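Soluble inorganic pyrophosphatase (Toxoplasma gondii, PDB 5WRT) probably hydrolyses inorganic pyrophosphate to phosphate with the help of magnesium ions, the chain here being the piece that carries its pyrophosphatase domain. Local coordinates at residues A[8-12]-A[13-17]; A[25-29]-A[30-34]; A[218-221]-A[222-225]; A[228-231]-A[232-235]. All coordinates share one frame; numbering follows the deposited sequence.

Contact 1 of 4, residues A[8-12]-A[13-17]; sequences GTEGE and KDFRV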
loop_
_atom_site.group_PDB
_atom_site.type_symbol
_atom_site.label_atom_id
_atom_site.label_comp_id
_atom_site.label_asym_id
_atom_site.label_seq_id
_atom_site.Cartn_x
_atom_site.Cartn_y
_atom_site.Cartn_z
ATOM N N GLY A 8 -23.624 -10.087 -16.190
ATOM C CA GLY A 8 -23.584 -10.498 -14.805
ATOM C C GLY A 8 -23.758 -9.326 -13.857
ATOM O O GLY A 8 -24.079 -8.200 -14.250
ATOM N N THR A 9 -23.535 -9.609 -12.576
ATOM C CA THR A 9 -23.703 -8.627 -11.513
ATOM C C THR A 9 -22.364 -8.325 -10.856
ATOM O O THR A 9 -21.570 -9.237 -10.597
ATOM C CB THR A 9 -24.695 -9.139 -10.453
ATOM O OG1 THR A 9 -25.949 -9.448 -11.075
ATOM C CG2 THR A 9 -24.914 -8.097 -9.364
ATOM N N GLU A 10 -22.115 -7.039 -10.597
ATOM C CA GLU A 10 -20.809 -6.608 -10.118
ATOM C C GLU A 10 -20.486 -7.288 -8.795
ATOM O O GLU A 10 -21.338 -7.398 -7.909
ATOM C CB GLU A 10 -20.773 -5.087 -9.944
ATOM C CG GLU A 10 -19.390 -4.537 -9.614
ATOM C CD GLU A 10 -18.955 -3.433 -10.557
ATOM O OE1 GLU A 10 -19.820 -2.640 -10.984
ATOM O OE2 GLU A 10 -17.748 -3.357 -10.876
ATOM N N GLY A 11 -19.248 -7.755 -8.665
ATOM C CA GLY A 11 -18.830 -8.426 -7.454
ATOM C C GLY A 11 -19.247 -9.873 -7.336
ATOM O O GLY A 11 -19.022 -10.477 -6.279
ATOM N N GLU A 12 -19.872 -10.445 -8.360
ATOM C CA GLU A 12 -20.362 -11.813 -8.304
ATOM C C GLU A 12 -19.602 -12.655 -9.323
ATOM O O GLU A 12 -18.897 -12.132 -10.191
ATOM C CB GLU A 12 -21.871 -11.867 -8.571
ATOM C CG GLU A 12 -22.674 -10.808 -7.824
ATOM C CD GLU A 12 -22.839 -11.110 -6.348
ATOM O OE1 GLU A 12 -22.700 -12.288 -5.959
ATOM O OE2 GLU A 12 -23.105 -10.167 -5.575
ATOM N N LYS A 13 -19.765 -13.977 -9.228
ATOM C CA LYS A 13 -18.969 -14.877 -10.056
ATOM C C LYS A 13 -19.359 -14.829 -11.529
ATOM O O LYS A 13 -18.573 -15.266 -12.377
ATOM C CB LYS A 13 -19.084 -16.312 -9.541
ATOM C CG LYS A 13 -18.171 -16.626 -8.369
ATOM C CD LYS A 13 -18.112 -18.121 -8.102
ATOM C CE LYS A 13 -17.902 -18.408 -6.625
ATOM N NZ LYS A 13 -18.993 -17.844 -5.786
ATOM N N ASP A 14 -20.542 -14.312 -11.856
ATOM C CA ASP A 14 -20.994 -14.227 -13.239
ATOM C C ASP A 14 -20.616 -12.918 -13.923
ATOM O O ASP A 14 -20.904 -12.755 -15.113
ATOM C CB ASP A 14 -22.514 -14.427 -13.317
ATOM C CG ASP A 14 -23.293 -13.329 -12.610
ATOM O OD1 ASP A 14 -22.673 -12.500 -11.909
ATOM O OD2 ASP A 14 -24.533 -13.298 -12.755
ATOM N N PHE A 15 -19.986 -11.986 -13.212
ATOM C CA PHE A 15 -19.679 -10.696 -13.808
ATOM C C PHE A 15 -18.617 -10.866 -14.886
ATOM O O PHE A 15 -17.629 -11.581 -14.700
ATOM C CB PHE A 15 -19.201 -9.705 -12.747
ATOM C CG PHE A 15 -18.969 -8.317 -13.276
ATOM C CD1 PHE A 15 -20.041 -7.483 -13.549
ATOM C CD2 PHE A 15 -17.687 -7.848 -13.511
ATOM C CE1 PHE A 15 -19.839 -6.205 -14.038
ATOM C CE2 PHE A 15 -17.478 -6.570 -14.002
ATOM C CZ PHE A 15 -18.558 -5.749 -14.267
ATOM N N ARG A 16 -18.824 -10.197 -16.016
ATOM C CA ARG A 16 -17.952 -10.378 -17.166
ATOM C C ARG A 16 -18.085 -9.169 -18.079
ATOM O O ARG A 16 -19.193 -8.680 -18.312
ATOM C CB ARG A 16 -18.311 -11.676 -17.906
ATOM C CG ARG A 16 -17.914 -11.738 -19.371
ATOM C CD ARG A 16 -18.685 -12.843 -20.094
ATOM N NE ARG A 16 -18.480 -14.157 -19.486
ATOM C CZ ARG A 16 -17.962 -15.208 -20.116
ATOM N NH1 ARG A 16 -17.592 -15.107 -21.387
ATOM N NH2 ARG A 16 -17.815 -16.363 -19.478
ATOM N N VAL A 17 -16.952 -8.693 -18.588
ATOM C CA VAL A 17 -16.910 -7.557 -19.501
ATOM C C VAL A 17 -16.305 -8.023 -20.817
ATOM O O VAL A 17 -15.172 -8.523 -20.846
ATOM C CB VAL A 17 -16.109 -6.381 -18.920
ATOM C CG1 VAL A 17 -16.067 -5.231 -19.912
ATOM C CG2 VAL A 17 -16.711 -5.930 -17.597
#
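T9 and D14 are joined by the one side-chain hydrogen bond of this short connection between strands 3-7 and 16-20. The amide N of T9 gives its proton to OD1 of D14 over 3.1 Å, and the bond is nearly straight (177°), although the donor stands above the carboxylate plane. D14 has CG lodged between its own backbone N and carbonyl carbon (chi1 64°), a torsion that folds the carboxylate back over the loop to T9. Aspartate suits the place because its short side chain reaches an amide across the turn.

Backbone bonds shape the loop. A type II turn runs from T9 to E12, with N of E12 bonded to O of T9 at 3.1 Å, and a type I turn follows from E12 to F15, with N of F15 bonded to O of E12 at 3.2 Å. G11 takes a positive phi that suits a residue without a side chain. G8, with no CB, lets the chain pass close to CA of F15 and to O of D14, which lies 3.5 Å from CA of G8 in a CA-H...O contact.

The apolar share belongs to F15. Its CD1 lies 3.6 Å from CA of E10, while O of G8 sits at the ring edge.

Since F15 alone of the touching residues is buried, the loop is held mainly by polar bonds at the surface: the D14 carboxylate on the T9 N-H, and the two turns.

Contact 2 of 4, residues A[25-29]-A[30-34]; sequences ERLSP and WHDIP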
loop_
_atom_site.group_PDB
_atom_site.type_symbol
_atom_site.label_atom_id
_atom_site.label_comp_id
_atom_site.label_asym_id
_atom_site.label_seq_id
_atom_site.Cartn_x
_atom_site.Cartn_y
_atom_site.Cartn_z
ATOM N N GLU A 25 -19.340 -6.250 -33.851
ATOM C CA GLU A 25 -18.425 -7.380 -33.888
ATOM C C GLU A 25 -17.675 -7.521 -32.571
ATOM O O GLU A 25 -17.026 -6.583 -32.111
ATOM C CB GLU A 25 -17.417 -7.185 -35.016
ATOM C CG GLU A 25 -16.754 -8.452 -35.503
ATOM C CD GLU A 25 -15.481 -8.182 -36.288
ATOM O OE1 GLU A 25 -14.835 -9.157 -36.724
ATOM O OE2 GLU A 25 -15.147 -6.997 -36.505
ATOM N N ARG A 26 -17.747 -8.704 -31.974
ATOM C CA ARG A 26 -16.993 -8.968 -30.759
ATOM C C ARG A 26 -15.508 -9.115 -31.079
ATOM O O ARG A 26 -15.125 -9.512 -32.180
ATOM C CB ARG A 26 -17.511 -10.236 -30.070
ATOM C CG ARG A 26 -18.873 -10.083 -29.402
ATOM N N LEU A 27 -14.662 -8.790 -30.104
ATOM C CA LEU A 27 -13.226 -8.928 -30.313
ATOM C C LEU A 27 -12.511 -9.069 -28.975
ATOM O O LEU A 27 -12.984 -8.590 -27.942
ATOM C CB LEU A 27 -12.658 -7.744 -31.109
ATOM C CG LEU A 27 -12.242 -6.452 -30.412
ATOM C CD1 LEU A 27 -11.331 -5.645 -31.323
ATOM C CD2 LEU A 27 -13.461 -5.641 -30.050
ATOM N N SER A 28 -11.359 -9.740 -29.018
ATOM C CA SER A 28 -10.538 -9.974 -27.836
ATOM C C SER A 28 -9.706 -8.737 -27.513
ATOM O O SER A 28 -8.988 -8.236 -28.385
ATOM C CB SER A 28 -9.620 -11.175 -28.058
ATOM O OG SER A 28 -8.687 -11.316 -27.000
ATOM N N PRO A 29 -9.773 -8.221 -26.283
ATOM C CA PRO A 29 -8.883 -7.112 -25.905
ATOM C C PRO A 29 -7.410 -7.468 -25.961
ATOM O O PRO A 29 -6.579 -6.564 -26.103
ATOM C CB PRO A 29 -9.317 -6.780 -24.470
ATOM C CG PRO A 29 -10.087 -7.973 -23.999
ATOM C CD PRO A 29 -10.727 -8.563 -25.214
ATOM N N TRP A 30 -7.057 -8.748 -25.851
ATOM C CA TRP A 30 -5.660 -9.159 -25.915
ATOM C C TRP A 30 -5.197 -9.410 -27.343
ATOM O O TRP A 30 -4.078 -9.032 -27.706
ATOM C CB TRP A 30 -5.436 -10.419 -25.073
ATOM C CG TRP A 30 -3.986 -10.793 -24.935
ATOM C CD1 TRP A 30 -2.931 -9.938 -24.790
ATOM C CD2 TRP A 30 -3.431 -12.117 -24.931
ATOM N NE1 TRP A 30 -1.757 -10.645 -24.694
ATOM C CE2 TRP A 30 -2.037 -11.985 -24.778
ATOM C CE3 TRP A 30 -3.979 -13.400 -25.040
ATOM C CZ2 TRP A 30 -1.182 -13.086 -24.732
ATOM C CZ3 TRP A 30 -3.128 -14.492 -24.994
ATOM C CH2 TRP A 30 -1.745 -14.327 -24.841
ATOM N N HIS A 31 -6.038 -10.041 -28.163
ATOM C CA HIS A 31 -5.638 -10.454 -29.503
ATOM C C HIS A 31 -5.958 -9.417 -30.575
ATOM O O HIS A 31 -5.134 -9.194 -31.469
ATOM C CB HIS A 31 -6.315 -11.772 -29.883
ATOM C CG HIS A 31 -5.922 -12.932 -29.027
ATOM N ND1 HIS A 31 -4.640 -13.437 -29.000
ATOM C CD2 HIS A 31 -6.648 -13.697 -28.180
ATOM C CE1 HIS A 31 -4.591 -14.458 -28.164
ATOM N NE2 HIS A 31 -5.796 -14.636 -27.652
ATOM N N ASP A 32 -7.130 -8.784 -30.528
ATOM C CA ASP A 32 -7.597 -8.029 -31.681
ATOM C C ASP A 32 -7.505 -6.519 -31.520
ATOM O O ASP A 32 -7.765 -5.799 -32.486
ATOM C CB ASP A 32 -9.048 -8.403 -31.997
ATOM C CG ASP A 32 -9.315 -9.894 -31.888
ATOM O OD1 ASP A 32 -8.557 -10.705 -32.461
ATOM O OD2 ASP A 32 -10.293 -10.256 -31.188
ATOM N N ILE A 33 -7.131 -6.021 -30.346
ATOM C CA ILE A 33 -6.882 -4.587 -30.170
ATOM C C ILE A 33 -5.439 -4.284 -30.544
ATOM O O ILE A 33 -4.522 -4.935 -30.028
ATOM C CB ILE A 33 -7.202 -4.133 -28.741
ATOM C CG1 ILE A 33 -8.705 -4.230 -28.492
ATOM C CG2 ILE A 33 -6.720 -2.707 -28.508
ATOM C CD1 ILE A 33 -9.150 -3.596 -27.209
ATOM N N PRO A 34 -5.191 -3.323 -31.432
ATOM C CA PRO A 34 -3.806 -2.995 -31.785
ATOM C C PRO A 34 -3.068 -2.401 -30.597
ATOM O O PRO A 34 -3.628 -1.626 -29.818
ATOM C CB PRO A 34 -3.960 -1.977 -32.921
ATOM C CG PRO A 34 -5.306 -1.376 -32.704
ATOM C CD PRO A 34 -6.162 -2.482 -32.156
#
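OG of S28 approaches the imidazole of H31 obliquely, 3.3 Å from its CD2 atom, while the indole of W30 lies on one face of that ring, with CD2 of W30 4.1 Å above the plane and displaced toward the rim. Beyond this stretch, NE1 of W30 is bonded to O of T99, and ND1 of H31 to the hydroxyl of Y228, on the C-terminal helix, so both heterocycles are fixed by their polar atoms.

S28 organises the turn. With OG anti to the backbone N (chi1 172°), its hydroxyl accepts the N-H of H31 (N to OG 3.2 Å) and that of W30 (N to OG 3.3 Å), and it also bonds T70. Its carbonyl O receives the N-H of D32 (N to O 2.9 Å) and, weakly, that of I33. A serine fits because a small hydroxyl can reach the two amides that follow P29. The N-H of S28 bonds to OD2 of D32, modelled so short that its exact length is doubtful; aspartate probably suits its place by folding back over the turn.

Apolar contacts fill in alongside: CD1 of L27 meets CG1 of I33 at 4.1 Å, and CB of P29 meets CD1 of I33 at 4.2 Å. L19 of the neighbouring strand touches L27, P29 and I33.

The bonds to OG and O of S28 make an ST motif, leading the chain out of edge strand 26-27; P29 touches V50 of strand 47-53, which carries the magnesium ligand E52.

Contact 3 of 4, residues A[218-221]-A[222-225]; sequences ERVV and YRAH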
loop_
_atom_site.group_PDB
_atom_site.type_symbol
_atom_site.label_atom_id
_atom_site.label_comp_id
_atom_site.label_asym_id
_atom_site.label_seq_id
_atom_site.Cartn_x
_atom_site.Cartn_y
_atom_site.Cartn_z
ATOM N N GLU A 218 9.751 1.796 -22.935
ATOM C CA GLU A 218 9.300 1.550 -24.300
ATOM C C GLU A 218 9.867 0.239 -24.827
ATOM O O GLU A 218 9.154 -0.548 -25.459
ATOM C CB GLU A 218 9.717 2.705 -25.211
ATOM C CG GLU A 218 8.951 4.003 -25.009
ATOM C CD GLU A 218 9.578 5.161 -25.769
ATOM O OE1 GLU A 218 10.551 4.921 -26.517
ATOM O OE2 GLU A 218 9.109 6.308 -25.613
ATOM N N ARG A 219 11.150 -0.019 -24.555
ATOM C CA ARG A 219 11.779 -1.255 -25.014
ATOM C C ARG A 219 11.203 -2.476 -24.308
ATOM O O ARG A 219 11.140 -3.558 -24.902
ATOM C CB ARG A 219 13.291 -1.187 -24.805
ATOM C CG ARG A 219 14.024 -0.291 -25.794
ATOM C CD ARG A 219 15.529 -0.391 -25.601
ATOM N NE ARG A 219 16.015 0.458 -24.515
ATOM C CZ ARG A 219 16.295 1.752 -24.644
ATOM N NH1 ARG A 219 16.143 2.355 -25.816
ATOM N NH2 ARG A 219 16.732 2.444 -23.600
ATOM N N VAL A 220 10.795 -2.330 -23.045
ATOM C CA VAL A 220 10.127 -3.427 -22.352
ATOM C C VAL A 220 8.848 -3.814 -23.084
ATOM O O VAL A 220 8.568 -5.002 -23.288
ATOM C CB VAL A 220 9.850 -3.043 -20.885
ATOM C CG1 VAL A 220 8.827 -3.985 -20.267
ATOM C CG2 VAL A 220 11.142 -3.046 -20.077
ATOM N N VAL A 221 8.064 -2.820 -23.509
ATOM C CA VAL A 221 6.822 -3.104 -24.223
ATOM C C VAL A 221 7.110 -3.722 -25.587
ATOM O O VAL A 221 6.445 -4.682 -25.997
ATOM C CB VAL A 221 5.970 -1.828 -24.347
ATOM C CG1 VAL A 221 4.612 -2.155 -24.953
ATOM C CG2 VAL A 221 5.803 -1.166 -22.989
ATOM N N TYR A 222 8.098 -3.184 -26.313
ATOM C CA TYR A 222 8.451 -3.740 -27.618
ATOM C C TYR A 222 8.809 -5.217 -27.508
ATOM O O TYR A 222 8.309 -6.047 -28.276
ATOM C CB TYR A 222 9.624 -2.976 -28.234
ATOM C CG TYR A 222 9.378 -1.520 -28.549
ATOM C CD1 TYR A 222 8.153 -1.083 -29.041
ATOM C CD2 TYR A 222 10.392 -0.585 -28.392
ATOM C CE1 TYR A 222 7.942 0.252 -29.342
ATOM C CE2 TYR A 222 10.193 0.743 -28.690
ATOM C CZ TYR A 222 8.970 1.158 -29.163
ATOM O OH TYR A 222 8.788 2.487 -29.456
ATOM N N ARG A 223 9.692 -5.558 -26.566
ATOM C CA ARG A 223 10.138 -6.942 -26.435
ATOM C C ARG A 223 8.973 -7.877 -26.133
ATOM O O ARG A 223 8.873 -8.961 -26.720
ATOM C CB ARG A 223 11.208 -7.049 -25.350
ATOM C CG ARG A 223 11.862 -8.418 -25.273
ATOM C CD ARG A 223 13.040 -8.421 -24.316
ATOM N NE ARG A 223 12.668 -7.945 -22.987
ATOM C CZ ARG A 223 13.194 -6.871 -22.404
ATOM N NH1 ARG A 223 14.119 -6.160 -23.035
ATOM N NH2 ARG A 223 12.795 -6.510 -21.192
ATOM N N ALA A 224 8.078 -7.472 -25.228
ATOM C CA ALA A 224 6.897 -8.281 -24.950
ATOM C C ALA A 224 5.978 -8.356 -26.160
ATOM O O ALA A 224 5.316 -9.379 -26.373
ATOM C CB ALA A 224 6.145 -7.722 -23.741
ATOM N N HIS A 225 5.924 -7.287 -26.957
ATOM C CA HIS A 225 5.145 -7.313 -28.189
ATOM C C HIS A 225 5.705 -8.341 -29.164
ATOM O O HIS A 225 4.946 -9.057 -29.829
ATOM C CB HIS A 225 5.121 -5.919 -28.816
ATOM C CG HIS A 225 4.225 -5.801 -30.010
ATOM N ND1 HIS A 225 2.916 -6.230 -30.005
ATOM C CD2 HIS A 225 4.445 -5.281 -31.241
ATOM C CE1 HIS A 225 2.371 -5.991 -31.185
ATOM N NE2 HIS A 225 3.277 -5.414 -31.953
HETATM O O HOH W 1 10.802 4.645 -29.063
#
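Y222 lies over the carbonyl of E218, one helical turn earlier in helix 214-232. With CG anti to its own carbonyl carbon (chi1 -63°), the ring swings back along the helix until O of E218 stands 3.1 Å above one face, toward the rim, and CB of E218 reaches CE2 of Y222 at 4.0 Å. That same oxygen accepts the N-H of Y222 (N to O 3.0 Å), in the carbonyl plane. A water in the plane of the ring gives a hydrogen bond to OE1 of E218 and shares another with the Y222 hydroxyl, so tyrosine and glutamate, four residues apart, are joined at their polar ends as well.

R223 bonds through its amide N to O of R219, and its chain, bent at chi3, brings NH2 to 4.0 Å from CG2 of V220; its side chain also touches W155. A224, small enough for a buried position, gives its amide to O of V220 at 3.2 Å. H225 closes the series with a bond from its N to O of V221 at 2.8 Å, while its ND1 is held by O of Q98.

The four i+4 to i bonds engage the carbonyls of 218-221 and the amides of 222-225. The water links E218 and Y222 on the partly exposed flank, whereas V220 and V221 pack on L121 of strand 115-125, which carries D117 and D122.

Contact 4 of 4, residues A[228-231]-A[232-235]; sequences YLRL and LSEE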
loop_
_atom_site.group_PDB
_atom_site.type_symbol
_atom_site.label_atom_id
_atom_site.label_comp_id
_atom_site.label_asym_id
_atom_site.label_seq_id
_atom_site.Cartn_x
_atom_site.Cartn_y
_atom_site.Cartn_z
ATOM N N TYR A 228 4.824 -11.928 -28.200
ATOM C CA TYR A 228 3.470 -12.269 -28.625
ATOM C C TYR A 228 3.423 -12.559 -30.121
ATOM O O TYR A 228 2.871 -13.578 -30.552
ATOM C CB TYR A 228 2.502 -11.140 -28.264
ATOM C CG TYR A 228 1.090 -11.379 -28.756
ATOM C CD1 TYR A 228 0.195 -12.122 -28.002
ATOM C CD2 TYR A 228 0.658 -10.876 -29.978
ATOM C CE1 TYR A 228 -1.092 -12.352 -28.441
ATOM C CE2 TYR A 228 -0.629 -11.105 -30.427
ATOM C CZ TYR A 228 -1.499 -11.843 -29.654
ATOM O OH TYR A 228 -2.782 -12.078 -30.090
ATOM N N LEU A 229 3.992 -11.659 -30.927
ATOM C CA LEU A 229 3.965 -11.822 -32.378
ATOM C C LEU A 229 4.657 -13.108 -32.814
ATOM O O LEU A 229 4.238 -13.746 -33.786
ATOM C CB LEU A 229 4.606 -10.610 -33.051
ATOM C CG LEU A 229 3.817 -9.305 -32.946
ATOM C CD1 LEU A 229 4.550 -8.173 -33.653
ATOM C CD2 LEU A 229 2.411 -9.481 -33.508
ATOM N N ARG A 230 5.725 -13.500 -32.113
ATOM C CA ARG A 230 6.415 -14.740 -32.458
ATOM C C ARG A 230 5.502 -15.949 -32.290
ATOM O O ARG A 230 5.636 -16.932 -33.028
ATOM C CB ARG A 230 7.677 -14.893 -31.609
ATOM C CG ARG A 230 8.566 -16.056 -32.025
ATOM C CD ARG A 230 8.951 -15.944 -33.496
ATOM N NE ARG A 230 9.618 -17.146 -33.992
ATOM C CZ ARG A 230 8.984 -18.243 -34.398
ATOM N NH1 ARG A 230 7.658 -18.301 -34.363
ATOM N NH2 ARG A 230 9.676 -19.286 -34.836
ATOM N N LEU A 231 4.572 -15.894 -31.334
ATOM C CA LEU A 231 3.606 -16.974 -31.164
ATOM C C LEU A 231 2.690 -17.108 -32.371
ATOM O O LEU A 231 2.123 -18.183 -32.593
ATOM C CB LEU A 231 2.767 -16.745 -29.907
ATOM C CG LEU A 231 3.430 -17.006 -28.556
ATOM C CD1 LEU A 231 2.420 -16.813 -27.436
ATOM C CD2 LEU A 231 4.031 -18.404 -28.508
ATOM N N LEU A 232 2.537 -16.039 -33.151
ATOM C CA LEU A 232 1.619 -15.990 -34.279
ATOM C C LEU A 232 2.290 -16.309 -35.605
ATOM O O LEU A 232 1.593 -16.486 -36.608
ATOM C CB LEU A 232 0.988 -14.594 -34.373
ATOM C CG LEU A 232 -0.304 -14.275 -33.624
ATOM C CD1 LEU A 232 -0.114 -14.448 -32.133
ATOM C CD2 LEU A 232 -0.721 -12.846 -33.936
ATOM N N SER A 233 3.616 -16.396 -35.630
ATOM C CA SER A 233 4.349 -16.435 -36.883
ATOM C C SER A 233 4.233 -17.797 -37.561
ATOM O O SER A 233 3.963 -18.825 -36.931
ATOM C CB SER A 233 5.823 -16.105 -36.649
ATOM O OG SER A 233 6.619 -16.550 -37.735
ATOM N N GLU A 234 4.436 -17.784 -38.873
ATOM C CA GLU A 234 4.616 -18.982 -39.673
ATOM C C GLU A 234 6.098 -19.167 -39.977
ATOM O O GLU A 234 6.894 -18.230 -39.877
ATOM C CB GLU A 234 3.809 -18.896 -40.972
ATOM C CG GLU A 234 2.428 -18.278 -40.800
ATOM C CD GLU A 234 1.688 -18.111 -42.113
ATOM O OE1 GLU A 234 0.515 -17.684 -42.084
ATOM O OE2 GLU A 234 2.277 -18.406 -43.175
ATOM N N GLU A 235 6.460 -20.395 -40.345
ATOM C CA GLU A 235 7.847 -20.748 -40.650
ATOM C C GLU A 235 8.799 -20.344 -39.524
ATOM O O GLU A 235 9.890 -20.899 -39.387
ATOM C CB GLU A 235 8.290 -20.102 -41.968
ATOM C CG GLU A 235 7.809 -20.835 -43.212
ATOM C CD GLU A 235 6.655 -20.128 -43.896
ATOM O OE1 GLU A 235 6.773 -18.914 -44.167
ATOM O OE2 GLU A 235 5.627 -20.787 -44.164
#
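L232 lays its CD1 methyl over one face of the Y228 ring, 4.1 Å from the centroid and 24° off the ring normal, a CH-pi contact in which the two side chains run at a slant to each other. The methyl is displaced toward the rim, with CE2 of Y228 at 3.8 Å, and it also lies 3.5 Å from O of Y228. Leucine suits the place, since its forked end can spread a methyl across an aromatic face. On the next residue, CB of S233 comes within 3.7 Å of NH1 of R230, and OG of S233 lies over a face of the guanidinium; bending at chi2 (56°) is what turns the arginine chain this way.

These positions follow from the backbone at the C-terminal end of helix 214-232, the last helix of the chain, in the pyrophosphatase fold. Here N of L232 bonds to O of L229 at 2.9 Å, an i to i+3 link of 3-10 type, with the donor well above the carbonyl plane. A weak bond from N of S233 to O of R230 continues this tighter winding, and the extended backbone of S233 then leads away from the helix. Serine suits this exit because its hydroxyl can bond a nearby carbonyl: OG donates to O of E234 at 2.7 Å.

Further out, the Y228 ring meets W30 edge-to-face and touches Q98, its hydroxyl having H31 as polar partner, while L231 packs on W100.

Contacts 1 and 2 come first along the chain and share the small antiparallel sheet at the N-terminal end: contact 1 leads into strand 16-20, and contact 2 leaves its neighbour, strand 26-27, their centres about 20 Å apart. Contacts 3 and 4 follow in turn on helix 214-232, the former within it and the latter at its end, with centres about 16 Å apart. Contact 1 and contact 3 lie on opposite sides of the chain's centre, their own centres about 32 Å apart. Only contacts 2 and 4 touch directly, which brings an N-terminal loop against the C-terminal helix; the side chain of W30 in that loop is about 10 Å from a bound magnesium ion.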